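Local coordinates for CocE/NonD family hydrolase (Staphylococcus aureus subsp. aureus COL, PDB 3III), which probably hydrolyses ester or amide bonds, as an alpha/beta hydrolase of the CocE/NonD family whose natural substrate is not established, at residues A[52-57]-A[123-128]; A[69-74]-A[144-149]; A[73-78]-A[168-173]; A[173-178]-A[189-194]. One frame throughout, in Å; residues are numbered along the deposited sequence.

Contact 1 (A[52-57]-A[123-128])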
# COMPACT_ATOMS: atom_id res chain seq x y z
N GLU A 52 -0.40 -30.03 -7.90
CA GLU A 52 -0.41 -29.48 -6.54
C GLU A 52 -1.84 -29.18 -6.08
O GLU A 52 -2.66 -28.63 -6.84
CB GLU A 52 0.45 -28.23 -6.43
CG GLU A 52 0.54 -27.62 -4.97
CD GLU A 52 1.58 -28.36 -4.09
OE1 GLU A 52 2.23 -29.30 -4.60
OE2 GLU A 52 1.76 -27.97 -2.93
N LYS A 53 -2.11 -29.51 -4.82
CA LYS A 53 -3.38 -29.14 -4.21
C LYS A 53 -3.30 -27.86 -3.40
O LYS A 53 -2.41 -27.69 -2.62
CB LYS A 53 -3.89 -30.31 -3.36
CG LYS A 53 -4.58 -31.40 -4.24
CD LYS A 53 -4.97 -32.57 -3.40
CE LYS A 53 -5.79 -33.59 -4.20
NZ LYS A 53 -5.72 -34.93 -3.53
N LEU A 54 -4.24 -26.95 -3.61
CA LEU A 54 -4.39 -25.77 -2.77
C LEU A 54 -5.62 -25.98 -1.90
O LEU A 54 -6.65 -26.54 -2.37
CB LEU A 54 -4.58 -24.50 -3.61
CG LEU A 54 -3.33 -23.67 -3.86
CD1 LEU A 54 -2.17 -24.50 -4.36
CD2 LEU A 54 -3.66 -22.48 -4.75
N TYR A 55 -5.51 -25.54 -0.66
CA TYR A 55 -6.54 -25.70 0.34
C TYR A 55 -7.36 -24.45 0.54
O TYR A 55 -6.83 -23.35 0.59
CB TYR A 55 -5.96 -26.21 1.67
CG TYR A 55 -5.39 -27.60 1.49
CD1 TYR A 55 -6.11 -28.73 1.88
CD2 TYR A 55 -4.14 -27.78 0.92
CE1 TYR A 55 -5.59 -30.02 1.66
CE2 TYR A 55 -3.64 -29.02 0.68
CZ TYR A 55 -4.36 -30.13 1.05
OH TYR A 55 -3.81 -31.36 0.87
N ILE A 56 -8.66 -24.63 0.66
CA ILE A 56 -9.60 -23.48 0.80
C ILE A 56 -10.68 -23.73 1.84
O ILE A 56 -10.93 -24.87 2.26
CB ILE A 56 -10.35 -23.17 -0.56
CG1 ILE A 56 -11.27 -24.33 -0.96
CG2 ILE A 56 -9.34 -23.02 -1.68
CD1 ILE A 56 -12.10 -24.10 -2.32
N ASN A 57 -11.35 -22.64 2.23
CA ASN A 57 -12.63 -22.71 2.91
C ASN A 57 -13.67 -22.01 2.05
O ASN A 57 -13.38 -21.00 1.41
CB ASN A 57 -12.56 -21.97 4.24
CG ASN A 57 -11.55 -22.56 5.19
OD1 ASN A 57 -11.35 -23.78 5.24
ND2 ASN A 57 -10.97 -21.71 6.02
N VAL A 123 -8.74 -18.64 0.22
CA VAL A 123 -7.75 -19.45 -0.47
C VAL A 123 -6.42 -19.40 0.27
O VAL A 123 -5.91 -18.31 0.57
CB VAL A 123 -7.52 -18.98 -1.93
CG1 VAL A 123 -6.48 -19.88 -2.61
CG2 VAL A 123 -8.85 -18.97 -2.66
N ALA A 124 -5.90 -20.59 0.58
CA ALA A 124 -4.52 -20.77 0.97
C ALA A 124 -3.70 -21.03 -0.29
O ALA A 124 -3.83 -22.06 -0.92
CB ALA A 124 -4.38 -21.91 1.97
N LEU A 125 -2.83 -20.07 -0.66
CA LEU A 125 -2.02 -20.21 -1.87
C LEU A 125 -0.92 -21.24 -1.63
O LEU A 125 -0.68 -21.70 -0.48
CB LEU A 125 -1.47 -18.86 -2.37
CG LEU A 125 -2.59 -17.93 -2.88
CD1 LEU A 125 -2.15 -16.41 -2.91
CD2 LEU A 125 -3.07 -18.40 -4.21
N ARG A 126 -0.29 -21.61 -2.74
CA ARG A 126 0.76 -22.64 -2.74
C ARG A 126 1.82 -22.30 -1.69
O ARG A 126 2.26 -21.15 -1.55
CB ARG A 126 1.43 -22.72 -4.09
CG ARG A 126 2.38 -23.89 -4.25
CD ARG A 126 3.10 -23.85 -5.60
NE ARG A 126 2.19 -23.98 -6.73
CZ ARG A 126 2.15 -25.01 -7.57
NH1 ARG A 126 2.99 -26.04 -7.45
NH2 ARG A 126 1.28 -25.01 -8.58
N GLY A 127 2.26 -23.35 -0.99
CA GLY A 127 3.25 -23.24 0.09
C GLY A 127 2.68 -22.97 1.48
O GLY A 127 3.43 -23.02 2.48
N SER A 128 1.39 -22.64 1.55
CA SER A 128 0.72 -22.35 2.79
C SER A 128 -0.36 -23.39 3.07
O SER A 128 -0.86 -24.08 2.18
CB SER A 128 0.12 -20.93 2.78
OG SER A 128 -1.04 -20.88 1.94
O HOH W 1 -2.88 -24.47 0.25

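Contact 2 (A[69-74]-A[144-149])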
# COMPACT_ATOMS: atom_id res chain seq x y z
N VAL A 69 -19.57 -14.69 -6.01
CA VAL A 69 -18.50 -15.17 -5.19
C VAL A 69 -17.44 -14.08 -4.89
O VAL A 69 -16.95 -13.44 -5.81
CB VAL A 69 -17.77 -16.31 -5.82
CG1 VAL A 69 -16.59 -16.76 -4.90
CG2 VAL A 69 -18.75 -17.45 -6.18
N VAL A 70 -17.19 -13.87 -3.60
CA VAL A 70 -16.15 -12.99 -3.10
C VAL A 70 -14.97 -13.87 -2.72
O VAL A 70 -15.15 -14.86 -2.01
CB VAL A 70 -16.61 -12.19 -1.87
CG1 VAL A 70 -15.44 -11.30 -1.33
CG2 VAL A 70 -17.89 -11.31 -2.20
N MSE A 71 -13.78 -13.57 -3.22
CA MSE A 71 -12.59 -14.41 -2.96
C MSE A 71 -11.41 -13.60 -2.49
O MSE A 71 -11.28 -12.43 -2.87
CB MSE A 71 -12.18 -15.13 -4.24
CG MSE A 71 -11.09 -16.19 -4.01
SE MSE A 71 -10.77 -17.18 -5.71
CE MSE A 71 -12.51 -18.11 -5.82
N SER A 72 -10.62 -14.16 -1.56
CA SER A 72 -9.32 -13.62 -1.25
C SER A 72 -8.31 -14.75 -1.14
O SER A 72 -8.65 -15.95 -0.83
CB SER A 72 -9.33 -12.77 0.03
OG SER A 72 -9.41 -13.61 1.18
N ALA A 73 -7.04 -14.40 -1.36
CA ALA A 73 -5.96 -15.40 -1.31
C ALA A 73 -4.63 -14.82 -0.79
O ALA A 73 -4.20 -13.74 -1.17
CB ALA A 73 -5.76 -16.03 -2.65
N ASP A 74 -3.96 -15.61 0.06
CA ASP A 74 -2.70 -15.25 0.64
C ASP A 74 -2.00 -16.52 1.14
O ASP A 74 -2.48 -17.63 0.97
CB ASP A 74 -2.93 -14.26 1.79
CG ASP A 74 -3.84 -14.80 2.81
OD1 ASP A 74 -3.42 -15.70 3.55
OD2 ASP A 74 -5.02 -14.38 2.81
N GLU A 144 -0.70 -17.41 -11.20
CA GLU A 144 -1.23 -18.51 -12.04
C GLU A 144 -2.08 -19.49 -11.22
O GLU A 144 -3.14 -19.98 -11.69
CB GLU A 144 -0.12 -19.20 -12.82
CG GLU A 144 0.41 -18.29 -13.94
CD GLU A 144 1.50 -18.92 -14.75
OE1 GLU A 144 1.63 -20.17 -14.69
OE2 GLU A 144 2.21 -18.17 -15.47
N ASP A 145 -1.64 -19.77 -9.98
CA ASP A 145 -2.39 -20.64 -9.09
C ASP A 145 -3.74 -20.00 -8.73
O ASP A 145 -4.77 -20.66 -8.76
CB ASP A 145 -1.60 -20.91 -7.81
CG ASP A 145 -0.39 -21.81 -8.01
OD1 ASP A 145 -0.33 -22.53 -9.01
OD2 ASP A 145 0.51 -21.76 -7.14
N TYR A 146 -3.71 -18.72 -8.38
CA TYR A 146 -4.91 -17.91 -8.07
C TYR A 146 -5.91 -17.93 -9.23
O TYR A 146 -7.11 -18.18 -9.06
CB TYR A 146 -4.46 -16.48 -7.71
CG TYR A 146 -5.43 -15.62 -6.87
CD1 TYR A 146 -5.01 -14.40 -6.35
CD2 TYR A 146 -6.78 -15.96 -6.67
CE1 TYR A 146 -5.86 -13.60 -5.61
CE2 TYR A 146 -7.64 -15.15 -5.94
CZ TYR A 146 -7.16 -13.97 -5.40
OH TYR A 146 -7.96 -13.16 -4.64
N TYR A 147 -5.40 -17.75 -10.44
CA TYR A 147 -6.23 -17.83 -11.61
C TYR A 147 -6.97 -19.17 -11.68
O TYR A 147 -8.19 -19.18 -11.96
CB TYR A 147 -5.36 -17.66 -12.83
CG TYR A 147 -5.98 -17.69 -14.22
CD1 TYR A 147 -6.56 -18.85 -14.77
CD2 TYR A 147 -5.82 -16.61 -15.06
CE1 TYR A 147 -7.02 -18.87 -16.10
CE2 TYR A 147 -6.29 -16.62 -16.38
CZ TYR A 147 -6.88 -17.73 -16.88
OH TYR A 147 -7.32 -17.70 -18.19
N GLU A 148 -6.26 -20.28 -11.44
CA GLU A 148 -6.95 -21.58 -11.45
C GLU A 148 -8.11 -21.67 -10.43
O GLU A 148 -9.19 -22.27 -10.72
CB GLU A 148 -5.95 -22.75 -11.29
CG GLU A 148 -4.96 -22.92 -12.42
CD GLU A 148 -4.40 -24.34 -12.54
OE1 GLU A 148 -5.23 -25.23 -12.79
OE2 GLU A 148 -3.16 -24.55 -12.41
N VAL A 149 -7.92 -21.09 -9.25
CA VAL A 149 -8.93 -21.16 -8.23
C VAL A 149 -10.16 -20.30 -8.62
O VAL A 149 -11.31 -20.71 -8.36
CB VAL A 149 -8.38 -20.82 -6.80
CG1 VAL A 149 -9.47 -20.97 -5.75
CG2 VAL A 149 -7.14 -21.75 -6.45
O HOH W 2 -6.61 -11.81 -2.73

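Contact 3 (A[73-78]-A[168-173]). With PLM (palmitic acid), chain G.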
# COMPACT_ATOMS: atom_id res chain seq x y z
N ALA A 73 -7.04 -14.40 -1.36
CA ALA A 73 -5.96 -15.40 -1.31
C ALA A 73 -4.63 -14.82 -0.79
O ALA A 73 -4.20 -13.74 -1.17
CB ALA A 73 -5.76 -16.03 -2.65
N ASP A 74 -3.96 -15.61 0.06
CA ASP A 74 -2.70 -15.25 0.64
C ASP A 74 -2.00 -16.52 1.14
O ASP A 74 -2.48 -17.63 0.97
CB ASP A 74 -2.93 -14.26 1.79
CG ASP A 74 -3.84 -14.80 2.81
OD1 ASP A 74 -3.42 -15.70 3.55
OD2 ASP A 74 -5.02 -14.38 2.81
N THR A 75 -0.82 -16.32 1.69
CA THR A 75 -0.06 -17.38 2.32
C THR A 75 0.09 -17.23 3.83
O THR A 75 0.97 -17.80 4.44
CB THR A 75 1.31 -17.51 1.66
OG1 THR A 75 2.01 -16.28 1.76
CG2 THR A 75 1.20 -17.95 0.19
N TYR A 76 -0.81 -16.46 4.45
CA TYR A 76 -0.75 -16.21 5.89
C TYR A 76 -1.51 -17.22 6.76
O TYR A 76 -1.32 -17.23 7.96
CB TYR A 76 -1.30 -14.82 6.18
CG TYR A 76 -0.52 -13.67 5.63
CD1 TYR A 76 0.81 -13.78 5.26
CD2 TYR A 76 -1.09 -12.40 5.59
CE1 TYR A 76 1.52 -12.64 4.82
CE2 TYR A 76 -0.36 -11.27 5.18
CZ TYR A 76 0.92 -11.39 4.80
OH TYR A 76 1.62 -10.25 4.39
N GLY A 77 -2.32 -18.10 6.17
CA GLY A 77 -3.13 -19.03 6.93
C GLY A 77 -4.60 -18.73 6.71
O GLY A 77 -5.08 -17.67 7.09
N LYS A 78 -5.32 -19.67 6.08
CA LYS A 78 -6.76 -19.53 5.80
C LYS A 78 -7.64 -19.73 7.06
O LYS A 78 -8.84 -19.33 7.02
CB LYS A 78 -7.20 -20.48 4.71
CG LYS A 78 -7.22 -21.97 5.12
CD LYS A 78 -7.87 -22.84 4.03
CE LYS A 78 -7.93 -24.30 4.39
NZ LYS A 78 -8.74 -24.57 5.63
N VAL A 168 -7.02 -6.89 1.77
CA VAL A 168 -6.05 -5.86 2.17
C VAL A 168 -4.64 -6.44 2.14
O VAL A 168 -4.45 -7.62 2.50
CB VAL A 168 -6.39 -5.35 3.61
CG1 VAL A 168 -5.40 -4.30 4.08
CG2 VAL A 168 -7.88 -4.79 3.61
N SER A 169 -3.69 -5.58 1.78
CA SER A 169 -2.25 -5.81 1.91
C SER A 169 -1.87 -7.01 1.01
O SER A 169 -2.08 -6.94 -0.19
CB SER A 169 -1.85 -5.99 3.38
OG SER A 169 -0.44 -6.12 3.47
N TYR A 170 -1.34 -8.11 1.54
CA TYR A 170 -0.98 -9.28 0.67
C TYR A 170 -2.22 -9.70 -0.18
O TYR A 170 -2.09 -10.01 -1.36
CB TYR A 170 -0.57 -10.47 1.53
CG TYR A 170 0.18 -11.60 0.88
CD1 TYR A 170 1.48 -11.91 1.30
CD2 TYR A 170 -0.41 -12.43 -0.08
CE1 TYR A 170 2.19 -12.98 0.75
CE2 TYR A 170 0.29 -13.50 -0.67
CZ TYR A 170 1.61 -13.76 -0.24
OH TYR A 170 2.30 -14.83 -0.79
N LEU A 171 -3.41 -9.64 0.43
CA LEU A 171 -4.66 -9.98 -0.22
C LEU A 171 -5.05 -9.01 -1.36
O LEU A 171 -5.95 -9.31 -2.16
CB LEU A 171 -5.79 -10.14 0.81
CG LEU A 171 -5.65 -11.22 1.93
CD1 LEU A 171 -4.55 -10.99 2.91
CD2 LEU A 171 -7.02 -11.28 2.64
N ALA A 172 -4.47 -7.80 -1.35
CA ALA A 172 -4.58 -6.82 -2.43
C ALA A 172 -3.51 -7.01 -3.49
O ALA A 172 -3.80 -6.97 -4.71
CB ALA A 172 -4.54 -5.37 -1.88
N VAL A 173 -2.25 -7.23 -3.06
CA VAL A 173 -1.15 -7.41 -4.03
C VAL A 173 -1.44 -8.61 -4.95
O VAL A 173 -1.26 -8.53 -6.18
CB VAL A 173 0.22 -7.65 -3.33
CG1 VAL A 173 1.38 -7.85 -4.38
CG2 VAL A 173 0.54 -6.54 -2.32
C1 PLM G . 0.77 -7.41 6.21
O1 PLM G . 0.52 -7.89 5.10
O2 PLM G . 0.49 -6.21 6.40
C2 PLM G . 1.42 -8.27 7.24
C3 PLM G . 1.43 -7.62 8.61
C4 PLM G . 1.94 -8.51 9.75
C5 PLM G . 1.66 -7.93 11.17
C6 PLM G . 2.62 -8.39 12.31
C7 PLM G . 2.05 -8.95 13.63
C8 PLM G . 1.95 -7.98 14.84
O HOH W 2 -6.61 -11.81 -2.73

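Contact 4 (A[173-178]-A[189-194])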
# COMPACT_ATOMS: atom_id res chain seq x y z
N VAL A 173 -2.25 -7.23 -3.06
CA VAL A 173 -1.15 -7.41 -4.03
C VAL A 173 -1.44 -8.61 -4.95
O VAL A 173 -1.26 -8.53 -6.18
CB VAL A 173 0.22 -7.65 -3.33
CG1 VAL A 173 1.38 -7.85 -4.38
CG2 VAL A 173 0.54 -6.54 -2.32
N THR A 174 -1.94 -9.70 -4.38
CA THR A 174 -2.27 -10.88 -5.18
C THR A 174 -3.39 -10.61 -6.21
O THR A 174 -3.49 -11.32 -7.20
CB THR A 174 -2.66 -12.08 -4.32
OG1 THR A 174 -3.71 -11.73 -3.40
CG2 THR A 174 -1.47 -12.60 -3.52
N GLN A 175 -4.23 -9.62 -5.94
CA GLN A 175 -5.27 -9.21 -6.93
C GLN A 175 -4.66 -8.47 -8.09
O GLN A 175 -5.00 -8.74 -9.21
CB GLN A 175 -6.31 -8.34 -6.29
CG GLN A 175 -7.07 -9.01 -5.15
CD GLN A 175 -8.16 -8.07 -4.63
OE1 GLN A 175 -9.04 -7.67 -5.39
NE2 GLN A 175 -8.10 -7.73 -3.32
N TRP A 176 -3.74 -7.53 -7.84
CA TRP A 176 -3.08 -6.89 -8.97
C TRP A 176 -2.44 -7.97 -9.84
O TRP A 176 -2.54 -7.95 -11.06
CB TRP A 176 -1.99 -5.91 -8.51
CG TRP A 176 -2.46 -4.69 -7.75
CD1 TRP A 176 -2.04 -4.32 -6.49
CD2 TRP A 176 -3.36 -3.64 -8.19
NE1 TRP A 176 -2.66 -3.15 -6.11
CE2 TRP A 176 -3.42 -2.69 -7.16
CE3 TRP A 176 -4.08 -3.40 -9.39
CZ2 TRP A 176 -4.23 -1.54 -7.24
CZ3 TRP A 176 -4.85 -2.23 -9.47
CH2 TRP A 176 -4.92 -1.32 -8.40
N TRP A 177 -1.74 -8.87 -9.19
CA TRP A 177 -1.13 -10.00 -9.90
C TRP A 177 -2.12 -10.85 -10.76
O TRP A 177 -1.95 -10.97 -11.98
CB TRP A 177 -0.29 -10.89 -8.95
CG TRP A 177 1.16 -10.45 -8.95
CD1 TRP A 177 1.84 -9.83 -7.94
CD2 TRP A 177 2.09 -10.59 -10.04
NE1 TRP A 177 3.12 -9.58 -8.33
CE2 TRP A 177 3.30 -10.02 -9.61
CE3 TRP A 177 2.01 -11.11 -11.33
CZ2 TRP A 177 4.42 -9.98 -10.44
CZ3 TRP A 177 3.12 -11.08 -12.14
CH2 TRP A 177 4.31 -10.53 -11.70
N VAL A 178 -3.13 -11.43 -10.12
CA VAL A 178 -4.02 -12.36 -10.90
C VAL A 178 -4.79 -11.59 -11.98
O VAL A 178 -5.01 -12.09 -13.09
CB VAL A 178 -4.93 -13.19 -9.96
CG1 VAL A 178 -6.11 -12.36 -9.39
CG2 VAL A 178 -5.42 -14.44 -10.66
N MSE A 189 -12.73 -6.34 -8.96
CA MSE A 189 -11.64 -6.47 -8.00
C MSE A 189 -11.58 -5.27 -7.09
O MSE A 189 -11.85 -4.12 -7.52
CB MSE A 189 -10.29 -6.62 -8.73
CG MSE A 189 -10.00 -5.47 -9.64
SE MSE A 189 -8.41 -5.76 -10.80
CE MSE A 189 -7.05 -5.88 -9.29
N ILE A 190 -11.24 -5.53 -5.83
CA ILE A 190 -11.12 -4.51 -4.79
C ILE A 190 -9.73 -4.70 -4.11
O ILE A 190 -9.63 -5.33 -3.02
CB ILE A 190 -12.25 -4.58 -3.77
CG1 ILE A 190 -13.63 -4.55 -4.45
CG2 ILE A 190 -12.15 -3.40 -2.75
CD1 ILE A 190 -14.77 -4.72 -3.46
N PRO A 191 -8.66 -4.23 -4.78
CA PRO A 191 -7.35 -4.26 -4.13
C PRO A 191 -7.30 -3.12 -3.11
O PRO A 191 -7.08 -1.94 -3.47
CB PRO A 191 -6.39 -4.03 -5.28
CG PRO A 191 -7.21 -3.25 -6.29
CD PRO A 191 -8.55 -3.85 -6.21
N TRP A 192 -7.57 -3.45 -1.86
CA TRP A 192 -7.70 -2.46 -0.83
C TRP A 192 -6.33 -2.29 -0.15
O TRP A 192 -6.04 -2.93 0.86
CB TRP A 192 -8.79 -2.86 0.18
CG TRP A 192 -9.24 -1.69 1.00
CD1 TRP A 192 -8.60 -1.13 2.07
CD2 TRP A 192 -10.44 -0.91 0.82
NE1 TRP A 192 -9.34 -0.10 2.58
CE2 TRP A 192 -10.45 0.08 1.83
CE3 TRP A 192 -11.49 -0.96 -0.07
CZ2 TRP A 192 -11.48 1.04 1.95
CZ3 TRP A 192 -12.50 -0.02 0.03
CH2 TRP A 192 -12.49 0.99 1.02
N GLU A 193 -5.53 -1.38 -0.70
CA GLU A 193 -4.13 -1.13 -0.25
C GLU A 193 -3.21 -2.31 -0.60
O GLU A 193 -3.01 -3.24 0.20
CB GLU A 193 -4.01 -0.77 1.23
CG GLU A 193 -4.74 0.56 1.57
CD GLU A 193 -4.08 1.30 2.68
OE1 GLU A 193 -4.73 1.45 3.75
OE2 GLU A 193 -2.92 1.71 2.46
N GLY A 194 -2.65 -2.24 -1.80
CA GLY A 194 -1.61 -3.19 -2.18
C GLY A 194 -0.57 -2.66 -3.15
O GLY A 194 -0.90 -2.11 -4.20

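Contact 1 (A[52-57]-A[123-128])
Glu52 and Arg126 meet as aliphatic stem against guanidinium. CB of Glu52 comes to 3.5 Å from NH1 of Arg126, and its CG lies above one face of the group, displaced toward the rim; CG is placed there anti to the backbone N (chi1 -177°). The carboxylate and guanidinium planes are 19° apart, yet Glu52 OE1 stays 4.4 Å from Arg126 NH1 and well out of the guanidinium plane, so that only an attraction of opposite charges is likely, not a salt bridge. The polar ends bond instead to Ser131, from Glu52, and to Asp145 and Asp50, from Arg126. Deeper in, Leu54 lays CG 3.4 Å from Ala124 O, spreading CD1 over CB of Arg126 and CD2 against CD2 of Leu125. Ile56 CG2 and Val123 CG2, 4.2 Å apart, belong to side chains crossing at a slant. Between the backbones, Ala124 N donates to Tyr55 O at 2.9 Å. A water accepts from Tyr55 N and donates to Ala124 O and Ser128 O, bridging the two segments as the 123-128 segment enters its type II turn, Leu125 to Ser128. This antiparallel pairing beside otherwise parallel strands is typical of the N-terminal side of the alpha/beta-hydrolase sheet.

Contact 2 (A[69-74]-A[144-149])
Helix 140-154 packs on the central sheet of the alpha/beta-hydrolase fold here, Tyr146 and Val149 meeting Met71 and Ala73 of strand 67-74. The axes of the two short segments pass 10.2 Å apart and run roughly antiparallel, at 152°. Tyr146 bridges that gap: its CG stands anti to the backbone N (chi1 -158°), and the ring is met on two sides. Over one face lies the methyl of Ala73, with CB 3.7 Å from the ring centroid and close to the ring normal, a CH-pi contact. At the edge, within the ring plane, lies the selenium of Met71, present as selenomethionine; SE is 3.7 Å from Tyr146 CE2 in a Met-aromatic contact. Together the methyl and the selenium probably limit the movement of the ring. Met71 bends at its last torsion (chi3 -67°), which brings CE to 3.8 Å from Val149 O, while SE also touches Val149 CG1 at 4.0 Å. At the far end of the ring, Tyr146 OH is hydrogen-bonded at 2.7 Å to a water, and this water accepts from Ala73 N at 3.0 Å, so the phenol is joined to the strand through solvent. Val123 of the adjacent strand 119-124 packs on Met71, Ala73 and Val149, whereas Tyr146 also touches Thr165 of strand 162-168 and Thr174 of helix 170-179.

Contact 3 (A[73-78]-A[168-173])
Tyr76 and Tyr170 stack edge-to-face beside what fits the nucleophile elbow of an alpha/beta hydrolase, the tight turn between strand 162-168 and helix 170-179. The edge of Tyr170 points to the face of Tyr76, with centroids 4.9 Å apart and planes at 62°. Asp74 sets up the loop that carries Tyr76: its CG sits between the backbone N and the carbonyl carbon (chi1 57°), and OD1 accepts from Tyr76 N at 2.9 Å through the lone pair facing away from OD2, an Asx turn. The other oxygen, OD2, lies 3.3 Å from Leu171 CG, and its polar need is met by a salt bridge to Lys122. Thr75 crosses Tyr170 at about a right angle; OG1 makes a weak hydrogen bond to Tyr170 OH, which also bonds to Glu142. Thr75 N, buried without a hydrogen-bond partner, lies over a face of the Tyr170 ring. At the turn itself Ser169 has a positive phi of 63°, the backbone strain expected of an elbow serine, and OG, anti to the backbone N, bonds to His274. Ser169 is therefore probably the nucleophile, and the hydroxyl of Tyr76 is consistent with an oxyanion-hole donor, as in cocaine esterase. Both grip one carboxylate oxygen of the bound palmitic acid: Ser169 OG donates to O1 at 2.6 Å and Tyr76 OH to the same O1 at 2.7 Å.

Contact 4 (A[173-178]-A[189-194])
Val173 begins the contact by resting its CG2 on the backbone of Gly194, 4.0 Å from CA; having no side chain, the glycine lets the end of the 189-194 segment come close to the helix. Two residues on, Gln175 reaches out to the strand. CD stands anti to CA (chi2 -177°), which keeps the chain extended, and the terminal amide clasps the backbone of Ile190 from both of its polar atoms. NE2 donates to Ile190 O at 2.9 Å, approaching from 57° above the carbonyl plane, while Gln175 OE1 accepts a weak bond from Ile190 N at 3.1 Å. Each amide atom has a further partner: OE1 takes Thr165 OG1 of the neighbouring strand 162-168, and NE2 bonds to Leu171 O one helical turn back. This double engagement fixes which way round the buried amide is turned. The methyl CE of Met189, a selenomethionine, tucks in at 3.5 Å from the backbone O of Gln175. Trp176 follows, its indole crossing Pro191 at about a right angle. Pro191 CG stands over the six-membered ring, 3.8 Å from its centroid, a CH-pi contact, while Met189 CE touches Trp176 at CE3. At the other end of the indole, NE1 donates to Gly194 O at 2.8 Å, lying 40° above that carbonyl plane. The helix thus packs on the strand that follows it within the beta-alpha-beta crossover of strand 162-168, helix 170-179 and the parallel neighbouring strand 186-192 of the alpha/beta-hydrolase sheet.

In the fold
From the N terminus, contact 1 opens at 52-57 and closes at 123-128, pairing strand 53-60 with strand 119-124. Contacts 2 and 3 start inside that loop, from overlapping segments at strand 67-74 that share Ala73 and Asp74, and close beyond it, at helix 140-154 and then at helix 170-179, so both cross contact 1. Strand 67-74 is also the sheet neighbour of strand 119-124, and the salt bridge Arg126-Asp145 joins contact 1 to contact 2. Contact 4 follows in series: it takes up helix 170-179 at Val173, where contact 3 ends, and closes a short loop to strand 186-192. Together they tie four strands and two helices, with contact 3 alone reaching the putative active site.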